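Local atomic coordinates of putative oxidoreductase (PDB entry 3E82), a protein that probably acts as a nucleotide-dependent oxidoreductase of the Gfo/Idh/MocA family, pairing an NAD-binding Rossmann domain with a C-terminal alpha/beta domain. Residues 87-92 / 111-116; 204-209 / 230-235; 131-136 / 189-194. One frame throughout, in Å; residues are numbered along the deposited sequence.

Contact 1 (87-92 / 111-116); sequences ALNAGK and IALAEE
Leu88 and Leu113 carry most of the apolar contact between the end of helix 80-89 and the last turns of helix 104-116. Leu88 CB lies 3.9 Å from Leu113 CD2. Leu88 CD1 sits between Leu113 and Ala114, 3.8 Å from Ala114 N and 3.9 Å from Ala114 CB, with CD2 beside the same alanine methyl. With only a methyl at Ala114, the backbones can approach closely, and CA of Leu88 is 6.1 Å from CA of Ala114. The reach of Leu113 follows from its first torsion (chi1 -176°), which sets CG opposite the backbone N and carries both its methyls across to helix 80-89.

A polar side chain borders this apolar patch. Asn89 crosses Leu113 at about a right angle, its ND2 3.5 Å from Leu113 CD1, a van der Waals contact at the solvent-exposed margin. No hydrogen bond links the segments; the contact is chiefly leucine and alanine hydrocarbon.

Backbone bonds finish the first helix. Lys92 N bonds to Ala87 O, and Gly91 N to Leu88 O at 2.9 Å; Gly91, with positive phi, is the C-prime residue of this Schellman motif. The chain then turns into strand 93-96, whose Val94 also touches Leu88. Two neighbouring helices packed side by side against a parallel sheet, one of them ending just before its next strand, are characteristic of the Rossmann fold.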
ATOM      1  N   ALA B  87      -6.013  -7.173 -40.544  1.00 22.08           N
ATOM      2  CA  ALA B  87      -7.330  -6.546 -40.573  1.00 22.25           C
ATOM      3  C   ALA B  87      -7.252  -5.105 -41.072  1.00 21.77           C
ATOM      4  O   ALA B  87      -8.015  -4.704 -41.955  1.00 21.95           O
ATOM      5  CB  ALA B  87      -7.957  -6.586 -39.179  1.00 19.76           C
ATOM      6  N   LEU B  88      -6.333  -4.332 -40.497  1.00 22.02           N
ATOM      7  CA  LEU B  88      -6.151  -2.934 -40.883  1.00 22.40           C
ATOM      8  C   LEU B  88      -5.779  -2.803 -42.357  1.00 23.84           C
ATOM      9  O   LEU B  88      -6.356  -1.986 -43.078  1.00 24.99           O
ATOM     10  CB  LEU B  88      -5.077  -2.273 -40.014  1.00 19.97           C
ATOM     11  CG  LEU B  88      -5.477  -2.010 -38.556  1.00 21.33           C
ATOM     12  CD1 LEU B  88      -4.293  -1.388 -37.808  1.00 19.60           C
ATOM     13  CD2 LEU B  88      -6.686  -1.072 -38.507  1.00 19.33           C
ATOM     14  N   ASN B  89      -4.814  -3.601 -42.803  1.00 24.01           N
ATOM     15  CA  ASN B  89      -4.397  -3.570 -44.203  1.00 26.11           C
ATOM     16  C   ASN B  89      -5.556  -3.977 -45.120  1.00 26.62           C
ATOM     17  O   ASN B  89      -5.578  -3.626 -46.300  1.00 27.87           O
ATOM     18  CB  ASN B  89      -3.184  -4.493 -44.407  1.00 25.26           C
ATOM     19  CG  ASN B  89      -1.864  -3.802 -44.082  1.00 25.56           C
ATOM     20  OD1 ASN B  89      -0.935  -4.414 -43.550  1.00 27.69           O
ATOM     21  ND2 ASN B  89      -1.773  -2.521 -44.415  1.00 27.14           N
ATOM     22  N   ALA B  90      -6.528  -4.697 -44.566  1.00 26.99           N
ATOM     23  CA  ALA B  90      -7.696  -5.138 -45.323  1.00 27.46           C
ATOM     24  C   ALA B  90      -8.814  -4.100 -45.257  1.00 27.87           C
ATOM     25  O   ALA B  90      -9.939  -4.355 -45.693  1.00 27.62           O
ATOM     26  CB  ALA B  90      -8.200  -6.472 -44.781  1.00 27.60           C
ATOM     27  N   GLY B  91      -8.501  -2.930 -44.705  1.00 28.20           N
ATOM     28  CA  GLY B  91      -9.496  -1.881 -44.594  1.00 26.16           C
ATOM     29  C   GLY B  91     -10.583  -2.119 -43.556  1.00 25.94           C
ATOM     30  O   GLY B  91     -11.674  -1.563 -43.674  1.00 26.54           O
ATOM     31  N   LYS B  92     -10.306  -2.935 -42.540  1.00 24.13           N
ATOM     32  CA  LYS B  92     -11.303  -3.198 -41.501  1.00 22.77           C
ATOM     33  C   LYS B  92     -11.014  -2.429 -40.214  1.00 22.11           C
ATOM     34  O   LYS B  92      -9.871  -2.072 -39.935  1.00 21.26           O
ATOM     35  CB  LYS B  92     -11.361  -4.697 -41.163  1.00 25.33           C
ATOM     36  CG  LYS B  92     -12.183  -5.559 -42.127  1.00 28.60           C
ATOM     37  CD  LYS B  92     -11.660  -5.498 -43.547  1.00 29.02           C
ATOM     38  CE  LYS B  92     -12.319  -6.548 -44.447  1.00 28.93           C
ATOM     39  NZ  LYS B  92     -13.722  -6.227 -44.803  1.00 27.31           N
ATOM     40  N   ILE B 111      -0.730   1.634 -34.409  1.00 17.60           N
ATOM     41  CA  ILE B 111      -1.348   2.948 -34.287  1.00 18.35           C
ATOM     42  C   ILE B 111      -1.128   3.736 -35.585  1.00 19.12           C
ATOM     43  O   ILE B 111      -2.074   4.297 -36.148  1.00 18.88           O
ATOM     44  CB  ILE B 111      -0.763   3.720 -33.076  1.00 18.23           C
ATOM     45  CG1 ILE B 111      -1.180   3.019 -31.772  1.00 18.07           C
ATOM     46  CG2 ILE B 111      -1.265   5.170 -33.072  1.00 18.33           C
ATOM     47  CD1 ILE B 111      -0.588   3.631 -30.508  1.00 18.94           C
ATOM     48  N   ALA B 112       0.112   3.751 -36.065  1.00 19.45           N
ATOM     49  CA  ALA B 112       0.459   4.455 -37.296  1.00 20.56           C
ATOM     50  C   ALA B 112      -0.296   3.875 -38.487  1.00 21.38           C
ATOM     51  O   ALA B 112      -0.780   4.613 -39.345  1.00 22.22           O
ATOM     52  CB  ALA B 112       1.958   4.363 -37.540  1.00 20.91           C
ATOM     53  N   LEU B 113      -0.394   2.549 -38.532  1.00 22.10           N
ATOM     54  CA  LEU B 113      -1.080   1.869 -39.622  1.00 22.22           C
ATOM     55  C   LEU B 113      -2.564   2.217 -39.678  1.00 23.44           C
ATOM     56  O   LEU B 113      -3.094   2.523 -40.747  1.00 21.65           O
ATOM     57  CB  LEU B 113      -0.903   0.351 -39.493  1.00 23.30           C
ATOM     58  CG  LEU B 113      -1.492  -0.518 -40.616  1.00 25.04           C
ATOM     59  CD1 LEU B 113      -0.858  -0.132 -41.957  1.00 24.49           C
ATOM     60  CD2 LEU B 113      -1.239  -1.987 -40.314  1.00 22.00           C
ATOM     61  N   ALA B 114      -3.238   2.172 -38.531  1.00 22.79           N
ATOM     62  CA  ALA B 114      -4.665   2.482 -38.491  1.00 23.13           C
ATOM     63  C   ALA B 114      -4.899   3.910 -38.974  1.00 23.95           C
ATOM     64  O   ALA B 114      -5.885   4.193 -39.652  1.00 23.48           O
ATOM     65  CB  ALA B 114      -5.209   2.307 -37.066  1.00 23.81           C
ATOM     66  N   GLU B 115      -3.991   4.813 -38.623  1.00 26.20           N
ATOM     67  CA  GLU B 115      -4.131   6.199 -39.044  1.00 28.98           C
ATOM     68  C   GLU B 115      -3.878   6.321 -40.541  1.00 28.91           C
ATOM     69  O   GLU B 115      -4.537   7.098 -41.224  1.00 29.64           O
ATOM     70  CB  GLU B 115      -3.180   7.092 -38.247  1.00 31.44           C
ATOM     71  CG  GLU B 115      -3.418   6.979 -36.744  1.00 37.57           C
ATOM     72  CD  GLU B 115      -2.693   8.034 -35.934  1.00 41.10           C
ATOM     73  OE1 GLU B 115      -1.599   8.463 -36.356  1.00 43.50           O
ATOM     74  OE2 GLU B 115      -3.213   8.421 -34.861  1.00 43.41           O
ATOM     75  N   GLU B 116      -2.932   5.543 -41.055  1.00 29.21           N
ATOM     76  CA  GLU B 116      -2.642   5.578 -42.483  1.00 30.11           C
ATOM     77  C   GLU B 116      -3.827   5.017 -43.266  1.00 28.79           C
ATOM     78  O   GLU B 116      -4.219   5.565 -44.294  1.00 28.53           O
ATOM     79  CB  GLU B 116      -1.383   4.768 -42.789  1.00 32.83           C
ATOM     80  CG  GLU B 116      -1.222   4.377 -44.255  1.00 40.00           C
ATOM     81  CD  GLU B 116       0.107   3.692 -44.536  1.00 43.48           C
ATOM     82  OE1 GLU B 116       0.474   2.755 -43.791  1.00 44.05           O
ATOM     83  OE2 GLU B 116       0.784   4.088 -45.510  1.00 45.38           O
TER

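Contact 2 (204-209 / 230-235); sequences TLRDGA and CSMLVA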
ATOM      1  N   THR B 204       7.075 -13.431  -6.173  1.00 22.80           N
ATOM      2  CA  THR B 204       6.434 -14.742  -6.172  1.00 25.28           C
ATOM      3  C   THR B 204       6.525 -15.198  -4.717  1.00 25.53           C
ATOM      4  O   THR B 204       7.593 -15.591  -4.252  1.00 25.84           O
ATOM      5  CB  THR B 204       7.201 -15.740  -7.073  1.00 25.56           C
ATOM      6  OG1 THR B 204       7.251 -15.226  -8.413  1.00 26.44           O
ATOM      7  CG2 THR B 204       6.513 -17.103  -7.079  1.00 25.58           C
ATOM      8  N   LEU B 205       5.404 -15.139  -4.003  1.00 27.52           N
ATOM      9  CA  LEU B 205       5.381 -15.493  -2.584  1.00 28.94           C
ATOM     10  C   LEU B 205       4.696 -16.807  -2.210  1.00 30.41           C
ATOM     11  O   LEU B 205       5.035 -17.417  -1.197  1.00 31.16           O
ATOM     12  CB  LEU B 205       4.742 -14.349  -1.790  1.00 25.91           C
ATOM     13  CG  LEU B 205       5.337 -12.951  -2.008  1.00 26.36           C
ATOM     14  CD1 LEU B 205       4.539 -11.932  -1.208  1.00 25.13           C
ATOM     15  CD2 LEU B 205       6.806 -12.939  -1.589  1.00 23.10           C
ATOM     16  N   ARG B 206       3.723 -17.247  -2.996  1.00 32.00           N
ATOM     17  CA  ARG B 206       3.051 -18.499  -2.662  1.00 34.00           C
ATOM     18  C   ARG B 206       4.016 -19.671  -2.752  1.00 36.20           C
ATOM     19  O   ARG B 206       4.894 -19.708  -3.615  1.00 34.48           O
ATOM     20  CB  ARG B 206       1.857 -18.751  -3.585  1.00 33.41           C
ATOM     21  CG  ARG B 206       0.627 -17.925  -3.248  1.00 32.87           C
ATOM     22  CD  ARG B 206      -0.460 -18.157  -4.261  1.00 30.04           C
ATOM     23  NE  ARG B 206       0.026 -17.936  -5.617  1.00 27.94           N
ATOM     24  CZ  ARG B 206      -0.667 -18.227  -6.710  1.00 27.76           C
ATOM     25  NH1 ARG B 206      -1.883 -18.752  -6.605  1.00 27.05           N
ATOM     26  NH2 ARG B 206      -0.145 -17.998  -7.907  1.00 27.27           N
ATOM     27  N   ASP B 207       3.849 -20.616  -1.834  1.00 39.09           N
ATOM     28  CA  ASP B 207       4.679 -21.808  -1.791  1.00 42.04           C
ATOM     29  C   ASP B 207       4.343 -22.637  -3.031  1.00 42.01           C
ATOM     30  O   ASP B 207       3.197 -23.057  -3.213  1.00 42.29           O
ATOM     31  CB  ASP B 207       4.372 -22.597  -0.513  1.00 45.35           C
ATOM     32  CG  ASP B 207       5.384 -23.698  -0.241  1.00 50.11           C
ATOM     33  OD1 ASP B 207       6.595 -23.387  -0.166  1.00 52.98           O
ATOM     34  OD2 ASP B 207       4.970 -24.871  -0.094  1.00 52.46           O
ATOM     35  N   GLY B 208       5.335 -22.846  -3.891  1.00 42.28           N
ATOM     36  CA  GLY B 208       5.115 -23.623  -5.099  1.00 43.86           C
ATOM     37  C   GLY B 208       4.810 -22.800  -6.341  1.00 44.27           C
ATOM     38  O   GLY B 208       4.762 -23.340  -7.445  1.00 44.77           O
ATOM     39  N   ALA B 209       4.602 -21.498  -6.174  1.00 43.44           N
ATOM     40  CA  ALA B 209       4.306 -20.637  -7.314  1.00 42.96           C
ATOM     41  C   ALA B 209       5.542 -20.458  -8.186  1.00 41.83           C
ATOM     42  O   ALA B 209       6.671 -20.527  -7.701  1.00 41.24           O
ATOM     43  CB  ALA B 209       3.804 -19.278  -6.831  1.00 43.63           C
ATOM     44  N   CYS B 230      -1.851  -6.041  -6.361  1.00 19.88           N
ATOM     45  CA  CYS B 230      -2.373  -7.338  -6.797  1.00 22.97           C
ATOM     46  C   CYS B 230      -1.785  -8.451  -5.928  1.00 21.38           C
ATOM     47  O   CYS B 230      -0.594  -8.437  -5.627  1.00 21.96           O
ATOM     48  CB  CYS B 230      -1.968  -7.614  -8.252  1.00 23.17           C
ATOM     49  SG  CYS B 230      -2.591  -6.451  -9.451  1.00 30.39           S
ATOM     50  N   SER B 231      -2.613  -9.411  -5.525  1.00 21.29           N
ATOM     51  CA  SER B 231      -2.123 -10.538  -4.728  1.00 23.78           C
ATOM     52  C   SER B 231      -3.045 -11.747  -4.801  1.00 22.55           C
ATOM     53  O   SER B 231      -4.254 -11.598  -4.830  1.00 22.00           O
ATOM     54  CB  SER B 231      -1.953 -10.152  -3.255  1.00 22.80           C
ATOM     55  OG  SER B 231      -1.521 -11.283  -2.507  1.00 20.85           O
HETATM   56  N   MSE B 232      -2.462 -12.939  -4.824  1.00 24.55           N
HETATM   57  CA  MSE B 232      -3.234 -14.176  -4.872  1.00 27.48           C
HETATM   58  C   MSE B 232      -3.414 -14.755  -3.466  1.00 28.00           C
HETATM   59  O   MSE B 232      -4.009 -15.820  -3.296  1.00 28.16           O
HETATM   60  CB  MSE B 232      -2.529 -15.207  -5.760  1.00 30.59           C
HETATM   61  CG  MSE B 232      -2.433 -14.791  -7.218  1.00 37.37           C
HETATM   62 SE   MSE B 232      -4.195 -14.626  -7.992  1.00 47.13          SE
HETATM   63  CE  MSE B 232      -4.159 -16.191  -9.145  1.00 47.17           C
ATOM     64  N   LEU B 233      -2.902 -14.061  -2.455  1.00 26.75           N
ATOM     65  CA  LEU B 233      -3.035 -14.548  -1.085  1.00 27.02           C
ATOM     66  C   LEU B 233      -3.641 -13.563  -0.111  1.00 24.04           C
ATOM     67  O   LEU B 233      -2.959 -13.045   0.769  1.00 24.78           O
ATOM     68  CB  LEU B 233      -1.687 -15.010  -0.539  1.00 28.91           C
ATOM     69  CG  LEU B 233      -1.337 -16.475  -0.785  1.00 33.18           C
ATOM     70  CD1 LEU B 233      -0.128 -16.823   0.049  1.00 34.42           C
ATOM     71  CD2 LEU B 233      -2.511 -17.379  -0.410  1.00 34.31           C
ATOM     72  N   VAL B 234      -4.932 -13.314  -0.270  1.00 24.14           N
ATOM     73  CA  VAL B 234      -5.645 -12.402   0.610  1.00 23.51           C
ATOM     74  C   VAL B 234      -6.948 -13.079   1.007  1.00 24.55           C
ATOM     75  O   VAL B 234      -7.930 -13.030   0.270  1.00 26.24           O
ATOM     76  CB  VAL B 234      -5.957 -11.058  -0.095  1.00 22.89           C
ATOM     77  CG1 VAL B 234      -6.736 -10.141   0.845  1.00 21.91           C
ATOM     78  CG2 VAL B 234      -4.663 -10.385  -0.524  1.00 19.57           C
ATOM     79  N   ALA B 235      -6.946 -13.723   2.168  1.00 24.71           N
ATOM     80  CA  ALA B 235      -8.131 -14.417   2.657  1.00 25.52           C
ATOM     81  C   ALA B 235      -9.232 -13.422   2.984  1.00 26.54           C
ATOM     82  O   ALA B 235     -10.412 -13.760   2.921  1.00 28.85           O
ATOM     83  CB  ALA B 235      -7.790 -15.246   3.891  1.00 26.15           C
TER
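Arg206, which has the most surface buried here, lies across Met232 and Leu233 where two connections of the C-terminal domain's mixed beta-sheet meet: the loop between strands 197-203 and 214-220, with a type II turn from Arg206 to Ala209, and the chain leaving strand 225-231. The arginine divides its contacts along its length. Its aliphatic part meets Leu233, with CG 3.5 Å from Leu233 CG and nearly as near to CD1 of that leucine. Farther out, the chain bends at chi3 (-53°), bringing the guanidinium over selenomethionine Met232.

Met232 CB sits over one face of the guanidinium, displaced from the middle of the group and 3.7 Å from Arg206 CZ, while Met232 CG is 3.9 Å from CZ and about equally far from both terminal nitrogens. This is van der Waals packing of a flat cation on a hydrocarbon. The polar atoms of the group are held by other residues: NE forms a salt bridge with Asp213, and NH1 donates to the carbonyl oxygen of Arg159. Together these bonds would restrain the turn of the group, whose face Met232 meets.

Leu233 also packs on Phe158 and Pro160, and on Asp246 of the second subunit, so this corner of the sheet borders the dimer interface. The backbone that presents Met232 and Leu233 is shaped by an ST turn, in which Leu233 N donates to Ser231 OG at 3.1 Å, with an N-H...O angle of 166°.

Contact 3 (131-136 / 189-194); sequences SDYLGI and LQLFGL
Helix-to-helix packing through a single long aromatic side chain joins helix 131-142 to the C-terminal end of helix 176-192, in the alpha layer that lies against the mixed sheet of the C-terminal domain. The helices are well separated here, with the CA atoms of Tyr133 and Leu191 9.9 Å apart, and Tyr133 spans the distance. With chi1 at 172° its ring trails away from the backbone N, and the phenol end reaches the other helix.

There Tyr133 meets two consecutive residues. CE1 of the ring lies 3.8 Å from Leu191 CG, the two side chains running alongside one another head to tail, and Leu191 CD1 follows at nearly the same distance from CE1. Gln190 crosses the tyrosine at about a right angle, its CB only 3.3 Å from Tyr133 OH. The glutamine then bends at chi2 (-71°), and its amide plane stands 37° from that of the ring.

The polar ends of Tyr133 and Gln190 are joined through solvent, and the tyrosine hydroxyl has a further, weak hydrogen bond with NH1 of Arg137, one turn along its own helix. A water in the plane of the Tyr133 ring, at its edge, lies 2.6 Å from Tyr133 OH and accepts a hydrogen bond from Gln190 NE2 at 3.1 Å.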
ATOM      1  N   SER B 131     -19.022  -0.834 -11.780  1.00 19.03           N
ATOM      2  CA  SER B 131     -19.746  -0.201 -10.686  1.00 20.33           C
ATOM      3  C   SER B 131     -18.797   0.421  -9.654  1.00 20.29           C
ATOM      4  O   SER B 131     -18.973   1.579  -9.274  1.00 21.12           O
ATOM      5  CB  SER B 131     -20.684  -1.215 -10.008  1.00 18.16           C
ATOM      6  OG  SER B 131     -19.971  -2.315  -9.466  1.00 18.39           O
ATOM      7  N   ASP B 132     -17.789  -0.329  -9.211  1.00 19.64           N
ATOM      8  CA  ASP B 132     -16.849   0.207  -8.225  1.00 19.64           C
ATOM      9  C   ASP B 132     -16.095   1.428  -8.739  1.00 19.56           C
ATOM     10  O   ASP B 132     -16.024   2.447  -8.053  1.00 20.31           O
ATOM     11  CB  ASP B 132     -15.853  -0.867  -7.750  1.00 20.82           C
ATOM     12  CG  ASP B 132     -15.316  -1.732  -8.883  1.00 22.53           C
ATOM     13  OD1 ASP B 132     -15.261  -1.266 -10.044  1.00 20.83           O
ATOM     14  OD2 ASP B 132     -14.931  -2.881  -8.593  1.00 21.13           O
ATOM     15  N   TYR B 133     -15.538   1.335  -9.942  1.00 18.58           N
ATOM     16  CA  TYR B 133     -14.806   2.454 -10.523  1.00 18.51           C
ATOM     17  C   TYR B 133     -15.705   3.671 -10.746  1.00 19.20           C
ATOM     18  O   TYR B 133     -15.348   4.786 -10.362  1.00 19.17           O
ATOM     19  CB  TYR B 133     -14.171   2.040 -11.848  1.00 18.59           C
ATOM     20  CG  TYR B 133     -13.554   3.184 -12.625  1.00 18.27           C
ATOM     21  CD1 TYR B 133     -12.406   3.829 -12.170  1.00 16.86           C
ATOM     22  CD2 TYR B 133     -14.111   3.602 -13.832  1.00 20.81           C
ATOM     23  CE1 TYR B 133     -11.818   4.860 -12.908  1.00 20.40           C
ATOM     24  CE2 TYR B 133     -13.534   4.628 -14.579  1.00 19.70           C
ATOM     25  CZ  TYR B 133     -12.390   5.249 -14.114  1.00 20.02           C
ATOM     26  OH  TYR B 133     -11.798   6.232 -14.872  1.00 20.60           O
ATOM     27  N   LEU B 134     -16.863   3.466 -11.371  1.00 19.75           N
ATOM     28  CA  LEU B 134     -17.782   4.576 -11.614  1.00 20.86           C
ATOM     29  C   LEU B 134     -18.172   5.245 -10.301  1.00 20.72           C
ATOM     30  O   LEU B 134     -18.260   6.470 -10.228  1.00 20.46           O
ATOM     31  CB  LEU B 134     -19.045   4.096 -12.339  1.00 22.30           C
ATOM     32  CG  LEU B 134     -18.855   3.735 -13.816  1.00 24.30           C
ATOM     33  CD1 LEU B 134     -20.183   3.245 -14.400  1.00 26.55           C
ATOM     34  CD2 LEU B 134     -18.347   4.954 -14.575  1.00 24.51           C
ATOM     35  N   GLY B 135     -18.406   4.434  -9.273  1.00 19.61           N
ATOM     36  CA  GLY B 135     -18.768   4.971  -7.974  1.00 20.61           C
ATOM     37  C   GLY B 135     -17.662   5.845  -7.402  1.00 20.16           C
ATOM     38  O   GLY B 135     -17.906   6.978  -6.999  1.00 19.62           O
ATOM     39  N   ILE B 136     -16.442   5.315  -7.372  1.00 19.82           N
ATOM     40  CA  ILE B 136     -15.288   6.053  -6.863  1.00 19.26           C
ATOM     41  C   ILE B 136     -15.065   7.334  -7.650  1.00 19.59           C
ATOM     42  O   ILE B 136     -14.791   8.392  -7.076  1.00 18.31           O
ATOM     43  CB  ILE B 136     -13.998   5.200  -6.942  1.00 20.76           C
ATOM     44  CG1 ILE B 136     -14.053   4.078  -5.901  1.00 21.55           C
ATOM     45  CG2 ILE B 136     -12.769   6.080  -6.758  1.00 19.16           C
ATOM     46  CD1 ILE B 136     -14.339   4.554  -4.483  1.00 18.95           C
ATOM     47  N   LEU B 189      -5.050   6.127 -14.969  1.00 16.55           N
ATOM     48  CA  LEU B 189      -4.688   7.095 -15.998  1.00 15.40           C
ATOM     49  C   LEU B 189      -5.906   7.912 -16.423  1.00 15.56           C
ATOM     50  O   LEU B 189      -5.816   9.119 -16.632  1.00 16.01           O
ATOM     51  CB  LEU B 189      -4.078   6.377 -17.212  1.00 16.55           C
ATOM     52  CG  LEU B 189      -2.815   5.560 -16.925  1.00 18.99           C
ATOM     53  CD1 LEU B 189      -2.293   4.913 -18.207  1.00 18.33           C
ATOM     54  CD2 LEU B 189      -1.763   6.468 -16.311  1.00 19.09           C
ATOM     55  N   GLN B 190      -7.048   7.245 -16.548  1.00 16.37           N
ATOM     56  CA  GLN B 190      -8.284   7.923 -16.932  1.00 18.07           C
ATOM     57  C   GLN B 190      -8.628   9.003 -15.901  1.00 18.71           C
ATOM     58  O   GLN B 190      -9.061  10.103 -16.251  1.00 17.75           O
ATOM     59  CB  GLN B 190      -9.433   6.914 -17.032  1.00 16.08           C
ATOM     60  CG  GLN B 190      -9.451   6.084 -18.315  1.00 17.16           C
ATOM     61  CD  GLN B 190      -9.852   6.901 -19.543  1.00 18.97           C
ATOM     62  OE1 GLN B 190      -9.003   7.360 -20.313  1.00 21.37           O
ATOM     63  NE2 GLN B 190     -11.152   7.098 -19.715  1.00 18.10           N
ATOM     64  N   LEU B 191      -8.429   8.681 -14.626  1.00 17.69           N
ATOM     65  CA  LEU B 191      -8.721   9.625 -13.550  1.00 17.91           C
ATOM     66  C   LEU B 191      -7.696  10.739 -13.399  1.00 18.29           C
ATOM     67  O   LEU B 191      -8.058  11.900 -13.224  1.00 20.62           O
ATOM     68  CB  LEU B 191      -8.806   8.890 -12.197  1.00 16.60           C
ATOM     69  CG  LEU B 191     -10.036   8.019 -11.923  1.00 15.84           C
ATOM     70  CD1 LEU B 191      -9.900   7.333 -10.574  1.00 16.38           C
ATOM     71  CD2 LEU B 191     -11.283   8.890 -11.959  1.00 15.63           C
ATOM     72  N   PHE B 192      -6.418  10.392 -13.485  1.00 17.37           N
ATOM     73  CA  PHE B 192      -5.368  11.371 -13.239  1.00 18.50           C
ATOM     74  C   PHE B 192      -4.382  11.720 -14.344  1.00 19.65           C
ATOM     75  O   PHE B 192      -3.515  12.573 -14.136  1.00 19.19           O
ATOM     76  CB  PHE B 192      -4.565  10.899 -12.023  1.00 17.88           C
ATOM     77  CG  PHE B 192      -5.419  10.447 -10.873  1.00 19.70           C
ATOM     78  CD1 PHE B 192      -6.198  11.365 -10.166  1.00 17.21           C
ATOM     79  CD2 PHE B 192      -5.445   9.103 -10.490  1.00 18.07           C
ATOM     80  CE1 PHE B 192      -6.993  10.952  -9.093  1.00 19.13           C
ATOM     81  CE2 PHE B 192      -6.239   8.680  -9.419  1.00 15.86           C
ATOM     82  CZ  PHE B 192      -7.013   9.603  -8.720  1.00 18.17           C
ATOM     83  N   GLY B 193      -4.484  11.082 -15.503  1.00 18.78           N
ATOM     84  CA  GLY B 193      -3.512  11.372 -16.542  1.00 18.04           C
ATOM     85  C   GLY B 193      -2.246  10.571 -16.256  1.00 19.21           C
ATOM     86  O   GLY B 193      -2.258   9.670 -15.411  1.00 18.34           O
ATOM     87  N   LEU B 194      -1.151  10.897 -16.937  1.00 17.24           N
ATOM     88  CA  LEU B 194       0.113  10.179 -16.753  1.00 16.60           C
ATOM     89  C   LEU B 194       0.882  10.540 -15.483  1.00 16.83           C
ATOM     90  O   LEU B 194       0.980  11.700 -15.112  1.00 16.78           O
ATOM     91  CB  LEU B 194       1.049  10.424 -17.944  1.00 17.06           C
ATOM     92  CG  LEU B 194       0.555  10.063 -19.343  1.00 19.30           C
ATOM     93  CD1 LEU B 194       1.629  10.428 -20.373  1.00 18.40           C
ATOM     94  CD2 LEU B 194       0.236   8.579 -19.393  1.00 17.73           C
TER
HETATM   95  O   HOH W   1     -12.849   6.495 -17.243  1.00 33.74           O

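In the fold
Along the chain the order is contact 1, contact 3, contact 2, none nested in another. Contact 1 joins two helices, whereas contact 2 lies in loops at the ends of strands near one side of the C-terminal domain's mixed sheet; their centres are 41 Å apart, with the middle of the chain between them. Contact 3 is nearer the middle, its centre 30 Å from that of contact 1 and 26 Å from that of contact 2. Helix 176-192 ties the last two together, since it supplies Leu191 to contact 3 while its Leu176 touches Met232 of contact 2. Contact 1 thus belongs to the Rossmann domain, contact 3 to helices packed on the mixed sheet, and contact 2 to its loops beside the second subunit.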